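Local coordinates for protein glycosyltransferase Gtf1 (Streptococcus gordonii, PDB 5E9T) that is a glycosyltransferase with a GT-B-type architecture, pairing two Rossmann-like domains with an extended antiparallel beta-sheet domain, at residues Ile27-Ile31 / Val489-Thr494. The protein carries 1 engineered substitution. Coordinates in Å, arbitrary orientation, origin at the centre of the assembly. Numbering follows the deposited sequence.
Sequences ILRRI and VEAAWT
Ile27 lies over Val489 and Trp493, its CD1 3.4 Å from Val489 CG1 and its CG2 3.4 Å from Trp493 CD1. Residues 27-30 belong to helix 17-30 and 489-494 to helix 486-500; their backbones come closest at Ile27 and Glu490, with CA atoms 6.1 Å apart. Ile31, one turn on, sets CD1 3.5 Å from Trp493 CB, while Leu28 CD2 reaches Trp493 CE3 at 4.4 Å; chi1 is m in all three. Trp493 (chi1 -92°, between wells; chi2 110°) lays its indole against Ile27 and Leu28. Beside this packing, Arg30 NH1 and Glu490 OE2 form a salt bridge, modelled at 3.4 Å, with the place of NH1 less certain, and Thr494 OG1 donates to Glu490 O (2.7 Å) within its own helix. The pairing illustrates a GT-B feature: the C-terminal helix 486-500 returns to pack against the N-terminal Rossmann-like domain, where Val489 also touches Pro304. With no hydrogen bond between the segments, cohesion rests on apolar packing, bordered by one ion pair.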
# COMPACT_ATOMS: atom_id res chain seq x y z
N ILE A 27 5.36 -29.62 30.09
CA ILE A 27 5.34 -28.92 31.37
C ILE A 27 4.00 -28.24 31.59
O ILE A 27 3.37 -28.40 32.64
CB ILE A 27 6.47 -27.88 31.45
CG1 ILE A 27 7.80 -28.52 31.82
CG2 ILE A 27 6.16 -26.87 32.52
CD1 ILE A 27 8.83 -27.46 32.05
N LEU A 28 3.57 -27.43 30.62
CA LEU A 28 2.35 -26.66 30.78
C LEU A 28 1.13 -27.54 31.00
O LEU A 28 0.13 -27.07 31.55
CB LEU A 28 2.14 -25.75 29.57
CG LEU A 28 3.05 -24.51 29.48
CD1 LEU A 28 2.78 -23.74 28.21
CD2 LEU A 28 2.86 -23.63 30.70
N ARG A 29 1.19 -28.81 30.59
CA ARG A 29 0.07 -29.71 30.83
C ARG A 29 -0.11 -29.99 32.32
O ARG A 29 -1.19 -29.79 32.88
CB ARG A 29 0.25 -31.02 30.06
CG ARG A 29 0.17 -30.87 28.55
CD ARG A 29 0.04 -32.23 27.88
NE ARG A 29 0.52 -32.20 26.50
CZ ARG A 29 1.55 -32.91 26.06
NH1 ARG A 29 2.20 -33.71 26.89
NH2 ARG A 29 1.93 -32.83 24.79
N ARG A 30 0.95 -30.46 32.98
CA ARG A 30 0.86 -30.80 34.40
C ARG A 30 0.46 -29.60 35.23
O ARG A 30 -0.32 -29.73 36.19
CB ARG A 30 2.20 -31.35 34.89
CG ARG A 30 2.74 -32.51 34.09
CD ARG A 30 4.15 -32.80 34.53
NE ARG A 30 4.55 -34.16 34.21
CZ ARG A 30 5.79 -34.50 33.89
NH1 ARG A 30 6.73 -33.57 33.83
NH2 ARG A 30 6.09 -35.76 33.61
N ILE A 31 0.99 -28.42 34.90
CA ILE A 31 0.60 -27.19 35.57
C ILE A 31 -0.86 -26.84 35.32
O ILE A 31 -1.42 -25.99 36.03
CB ILE A 31 1.55 -26.06 35.11
CG1 ILE A 31 3.00 -26.51 35.29
CG2 ILE A 31 1.30 -24.78 35.88
CD1 ILE A 31 4.00 -25.45 34.93
N VAL A 489 11.11 -27.42 37.59
CA VAL A 489 10.82 -26.56 36.42
C VAL A 489 9.33 -26.25 36.34
O VAL A 489 8.95 -25.16 35.90
CB VAL A 489 11.26 -27.18 35.08
CG1 VAL A 489 11.34 -26.13 34.00
CG2 VAL A 489 12.54 -27.78 35.17
N GLU A 490 8.48 -27.21 36.70
CA GLU A 490 7.05 -26.92 36.84
C GLU A 490 6.83 -25.75 37.79
O GLU A 490 5.90 -24.95 37.59
CB GLU A 490 6.31 -28.15 37.34
CG GLU A 490 6.48 -29.39 36.47
CD GLU A 490 5.75 -30.60 37.02
OE1 GLU A 490 4.84 -30.41 37.86
OE2 GLU A 490 6.08 -31.73 36.62
N ALA A 491 7.67 -25.63 38.82
CA ALA A 491 7.55 -24.52 39.76
C ALA A 491 7.81 -23.18 39.07
O ALA A 491 7.01 -22.25 39.18
CB ALA A 491 8.51 -24.72 40.92
N ALA A 492 8.93 -23.08 38.34
CA ALA A 492 9.33 -21.81 37.75
C ALA A 492 8.30 -21.32 36.74
O ALA A 492 8.03 -20.11 36.65
CB ALA A 492 10.70 -21.94 37.10
N TRP A 493 7.71 -22.23 35.96
CA TRP A 493 6.71 -21.83 34.98
C TRP A 493 5.46 -21.28 35.66
O TRP A 493 4.97 -20.21 35.28
CB TRP A 493 6.35 -23.01 34.08
CG TRP A 493 7.15 -23.10 32.83
CD1 TRP A 493 8.10 -24.04 32.53
CD2 TRP A 493 7.09 -22.22 31.70
NE1 TRP A 493 8.62 -23.80 31.28
CE2 TRP A 493 8.02 -22.69 30.75
CE3 TRP A 493 6.34 -21.08 31.40
CZ2 TRP A 493 8.22 -22.06 29.53
CZ3 TRP A 493 6.54 -20.46 30.19
CH2 TRP A 493 7.47 -20.95 29.27
N THR A 494 4.94 -21.99 36.66
CA THR A 494 3.74 -21.53 37.35
C THR A 494 3.96 -20.15 37.96
O THR A 494 3.06 -19.30 37.95
CB THR A 494 3.35 -22.51 38.45
OG1 THR A 494 3.44 -23.85 37.96
CG2 THR A 494 1.94 -22.24 38.93